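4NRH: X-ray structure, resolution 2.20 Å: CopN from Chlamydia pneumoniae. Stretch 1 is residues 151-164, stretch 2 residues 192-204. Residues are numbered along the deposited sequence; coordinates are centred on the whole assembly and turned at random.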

# COMPACT_ATOMS: atom_id res chain seq x y z
N THR A 151 4.09 -20.11 3.78
CA THR A 151 2.67 -20.11 4.08
C THR A 151 2.17 -18.67 3.95
O THR A 151 2.96 -17.73 4.04
N TYR A 152 0.88 -18.51 3.73
CA TYR A 152 0.30 -17.18 3.55
C TYR A 152 0.42 -16.31 4.79
O TYR A 152 0.65 -15.11 4.68
N GLN A 153 0.28 -16.90 5.97
CA GLN A 153 0.39 -16.13 7.21
C GLN A 153 1.83 -15.65 7.44
O GLN A 153 2.04 -14.60 8.06
N ASP A 154 2.80 -16.40 6.94
CA ASP A 154 4.20 -15.99 7.04
C ASP A 154 4.54 -14.88 6.05
O ASP A 154 5.47 -14.11 6.28
N MET A 155 3.80 -14.82 4.95
CA MET A 155 4.08 -13.87 3.88
C MET A 155 4.01 -12.41 4.34
O MET A 155 4.74 -11.56 3.84
N ALA A 156 3.12 -12.14 5.29
CA ALA A 156 2.96 -10.79 5.82
C ALA A 156 4.24 -10.30 6.49
O ALA A 156 4.71 -9.19 6.22
N ILE A 157 4.79 -11.13 7.37
CA ILE A 157 6.04 -10.81 8.04
C ILE A 157 7.19 -10.70 7.04
O ILE A 157 8.02 -9.79 7.12
N VAL A 158 7.22 -11.63 6.09
CA VAL A 158 8.24 -11.63 5.04
C VAL A 158 8.18 -10.36 4.20
O VAL A 158 9.20 -9.76 3.87
N SER A 159 6.96 -9.93 3.88
CA SER A 159 6.75 -8.71 3.11
C SER A 159 7.26 -7.49 3.88
O SER A 159 7.82 -6.57 3.29
N SER A 160 7.05 -7.50 5.19
CA SER A 160 7.52 -6.41 6.04
C SER A 160 9.05 -6.38 6.10
O SER A 160 9.65 -5.31 6.14
N PHE A 161 9.67 -7.56 6.13
CA PHE A 161 11.12 -7.65 6.08
C PHE A 161 11.67 -7.04 4.80
O PHE A 161 12.67 -6.33 4.82
N LEU A 162 11.00 -7.33 3.69
CA LEU A 162 11.39 -6.81 2.39
C LEU A 162 11.31 -5.29 2.36
O LEU A 162 12.21 -4.62 1.84
N MET A 163 10.24 -4.75 2.93
CA MET A 163 10.04 -3.31 3.00
C MET A 163 11.11 -2.65 3.88
O MET A 163 11.62 -1.59 3.55
N LYS A 164 11.42 -3.30 5.00
CA LYS A 164 12.42 -2.79 5.93
C LYS A 164 13.80 -2.75 5.27
O LYS A 164 14.54 -1.78 5.43
N LEU A 192 1.63 -5.96 -3.04
CA LEU A 192 1.64 -7.35 -2.58
C LEU A 192 0.95 -7.47 -1.22
O LEU A 192 0.15 -8.38 -1.00
N GLN A 193 1.28 -6.56 -0.31
CA GLN A 193 0.70 -6.56 1.03
C GLN A 193 -0.81 -6.36 0.98
O GLN A 193 -1.54 -6.90 1.80
N ALA A 194 -1.26 -5.57 0.01
CA ALA A 194 -2.69 -5.36 -0.19
C ALA A 194 -3.36 -6.64 -0.66
O ALA A 194 -4.42 -7.03 -0.17
N VAL A 195 -2.73 -7.30 -1.64
CA VAL A 195 -3.21 -8.57 -2.16
C VAL A 195 -3.29 -9.63 -1.06
O VAL A 195 -4.24 -10.41 -1.00
N LEU A 196 -2.29 -9.64 -0.18
CA LEU A 196 -2.23 -10.61 0.92
C LEU A 196 -3.42 -10.51 1.87
O LEU A 196 -3.83 -11.50 2.46
N THR A 197 -3.96 -9.30 2.03
CA THR A 197 -5.11 -9.09 2.91
C THR A 197 -6.32 -9.91 2.46
O THR A 197 -7.10 -10.39 3.28
N SER A 198 -6.47 -10.06 1.14
CA SER A 198 -7.55 -10.85 0.58
C SER A 198 -7.38 -12.33 0.92
O SER A 198 -8.32 -12.97 1.41
N TYR A 199 -6.19 -12.86 0.66
CA TYR A 199 -5.88 -14.25 0.99
C TYR A 199 -6.08 -14.50 2.48
O TYR A 199 -6.61 -15.54 2.87
N ASP A 200 -5.66 -13.55 3.30
CA ASP A 200 -5.83 -13.65 4.75
C ASP A 200 -7.32 -13.67 5.11
O ASP A 200 -7.75 -14.44 5.96
N TYR A 201 -8.09 -12.81 4.45
CA TYR A 201 -9.52 -12.72 4.70
C TYR A 201 -10.24 -14.01 4.32
O TYR A 201 -11.00 -14.56 5.12
N PHE A 202 -9.99 -14.49 3.11
CA PHE A 202 -10.68 -15.68 2.62
C PHE A 202 -10.25 -16.96 3.32
O PHE A 202 -11.06 -17.87 3.50
N GLU A 203 -8.98 -17.04 3.72
CA GLU A 203 -8.47 -18.21 4.43
C GLU A 203 -9.27 -18.46 5.71
O GLU A 203 -9.49 -19.61 6.10
N SER A 204 -9.68 -17.38 6.35
CA SER A 204 -10.48 -17.47 7.57
C SER A 204 -11.96 -17.73 7.27
O SER A 204 -12.58 -18.59 7.90

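How do the aromatic side chains meet? The two helices run nearly antiparallel, at 156°, and Tyr-152 and Tyr-199 both point toward the opposite helix with chi1 in the m well. Their rings lie almost parallel, planes 9° apart, but are slid so that they barely overlap, with centroids 4.9 Å apart. Tyr-152 CE1 comes within 3.4 Å of Tyr-199 CD2.

What fills the apolar middle? Leu-196, chi1 m and chi2 t, points toward stretch 1 and puts CD2 3.7 Å from Met-155 SD. Its CD1 lies 4.0 Å from Ala-156 N, against the backbone. Met-155 (m, t, t) also starts toward stretch 2, though its end leads away.

Which polar side chains bridge the helices? Gln-193 leaves its helix sideways, but its m, t rotamer brings the amide nearer, and NE2 donates a nearly straight hydrogen bond to Ser-159 OG at 3.0 Å. That hydroxyl, chi1 p, in turn donates to Ala-156 O at a very short 2.5 Å, so a chain of bonds runs from Gln-193 into the turn of stretch 1.

Does water take part? At the exposed end, water 1 donates to Glu-203 OE2 at 2.8 Å and weakly accepts from Gln-153 N at 3.4 Å, linking the two stretches.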

# COMPACT_ATOMS: atom_id res chain seq x y z
CB THR A 151 2.38 -20.63 5.50
OG1 THR A 151 3.04 -19.79 6.46
CG2 THR A 151 2.88 -22.06 5.66
CB TYR A 152 -1.16 -17.30 3.11
CG TYR A 152 -1.29 -17.74 1.66
CD1 TYR A 152 -1.16 -16.82 0.63
CD2 TYR A 152 -1.53 -19.06 1.33
CE1 TYR A 152 -1.26 -17.21 -0.69
CE2 TYR A 152 -1.64 -19.47 0.01
CZ TYR A 152 -1.51 -18.53 -0.99
OH TYR A 152 -1.62 -18.92 -2.31
CB GLN A 153 -0.08 -16.94 8.42
CG GLN A 153 0.68 -18.23 8.68
CD GLN A 153 0.25 -18.91 9.96
OE1 GLN A 153 0.35 -18.33 11.05
NE2 GLN A 153 -0.24 -20.13 9.85
CB ASP A 154 5.13 -17.19 6.82
CG ASP A 154 5.25 -18.07 8.05
OD1 ASP A 154 4.79 -17.65 9.13
OD2 ASP A 154 5.81 -19.18 7.94
CB MET A 155 3.12 -14.08 2.71
CG MET A 155 3.34 -15.37 1.95
SD MET A 155 2.27 -15.49 0.50
CE MET A 155 2.37 -17.25 0.16
CB ALA A 156 1.79 -10.73 6.79
CB ILE A 157 6.39 -11.86 9.11
CG1 ILE A 157 5.37 -11.80 10.26
CG2 ILE A 157 7.80 -11.66 9.65
CD1 ILE A 157 5.53 -12.90 11.28
CB VAL A 158 8.10 -12.86 4.12
CG1 VAL A 158 9.06 -12.77 2.95
CG2 VAL A 158 8.33 -14.15 4.91
CB SER A 159 5.27 -8.53 2.76
OG SER A 159 4.51 -8.25 3.92
CB SER A 160 6.94 -6.55 7.45
OG SER A 160 5.53 -6.40 7.44
CB PHE A 161 11.58 -9.11 6.20
CG PHE A 161 13.01 -9.32 5.80
CD1 PHE A 161 14.04 -8.83 6.58
CD2 PHE A 161 13.33 -9.99 4.63
CE1 PHE A 161 15.36 -9.01 6.21
CE2 PHE A 161 14.65 -10.18 4.25
CZ PHE A 161 15.66 -9.69 5.05
CB LEU A 162 10.51 -7.41 1.29
CG LEU A 162 10.68 -8.90 1.01
CD1 LEU A 162 9.77 -9.35 -0.13
CD2 LEU A 162 12.13 -9.23 0.69
CB MET A 163 8.65 -2.98 3.54
CG MET A 163 7.52 -3.35 2.60
SD MET A 163 7.48 -2.33 1.11
CE MET A 163 7.15 -0.72 1.82
CB LYS A 164 12.46 -3.65 7.19
CG LYS A 164 13.60 -3.32 8.14
CD LYS A 164 13.40 -1.97 8.81
CE LYS A 164 14.52 -1.67 9.79
NZ LYS A 164 14.33 -0.36 10.46
CB LEU A 192 3.07 -7.89 -2.50
CG LEU A 192 3.21 -9.28 -1.88
CD1 LEU A 192 2.41 -10.30 -2.68
CD2 LEU A 192 4.68 -9.69 -1.80
CB GLN A 193 1.35 -5.49 1.90
CG GLN A 193 2.83 -5.73 2.19
CD GLN A 193 3.39 -4.76 3.21
OE1 GLN A 193 3.12 -3.56 3.15
NE2 GLN A 193 4.16 -5.28 4.16
CB ALA A 194 -2.93 -4.23 -1.18
CB VAL A 195 -2.30 -9.07 -3.30
CG1 VAL A 195 -2.60 -10.52 -3.64
CG2 VAL A 195 -2.47 -8.19 -4.53
CB LEU A 196 -0.93 -10.44 1.70
CG LEU A 196 0.34 -10.96 1.04
CD1 LEU A 196 1.56 -10.63 1.88
CD2 LEU A 196 0.24 -12.46 0.80
CB THR A 197 -5.51 -7.61 2.99
OG1 THR A 197 -5.96 -7.17 1.70
CG2 THR A 197 -4.33 -6.76 3.43
CB SER A 198 -7.63 -10.68 -0.93
OG SER A 198 -7.84 -9.32 -1.28
CB TYR A 199 -4.45 -14.60 0.58
CG TYR A 199 -4.27 -14.77 -0.91
CD1 TYR A 199 -4.00 -13.69 -1.74
CD2 TYR A 199 -4.38 -16.03 -1.50
CE1 TYR A 199 -3.84 -13.85 -3.10
CE2 TYR A 199 -4.21 -16.20 -2.86
CZ TYR A 199 -3.94 -15.10 -3.66
OH TYR A 199 -3.78 -15.27 -5.01
CB ASP A 200 -5.13 -12.48 5.45
CG ASP A 200 -5.37 -12.48 6.95
OD1 ASP A 200 -6.41 -11.94 7.39
OD2 ASP A 200 -4.53 -13.03 7.69
CB TYR A 201 -10.12 -11.54 3.93
CG TYR A 201 -11.61 -11.39 4.11
CD1 TYR A 201 -12.15 -10.98 5.32
CD2 TYR A 201 -12.49 -11.66 3.07
CE1 TYR A 201 -13.51 -10.85 5.49
CE2 TYR A 201 -13.86 -11.53 3.23
CZ TYR A 201 -14.36 -11.12 4.44
OH TYR A 201 -15.72 -10.98 4.62
CB PHE A 202 -10.48 -15.81 1.11
CG PHE A 202 -11.17 -14.74 0.31
CD1 PHE A 202 -12.53 -14.52 0.46
CD2 PHE A 202 -10.46 -13.96 -0.58
CE1 PHE A 202 -13.17 -13.53 -0.26
CE2 PHE A 202 -11.09 -12.97 -1.31
CZ PHE A 202 -12.45 -12.76 -1.15
CB GLU A 203 -6.99 -18.06 4.75
CG GLU A 203 -6.39 -19.24 5.50
CD GLU A 203 -4.89 -19.15 5.65
OE1 GLU A 203 -4.36 -18.02 5.68
OE2 GLU A 203 -4.23 -20.22 5.73
CB SER A 204 -10.33 -16.19 8.39
OG SER A 204 -11.42 -16.01 9.28
O HOH W 1 -1.52 -19.75 5.93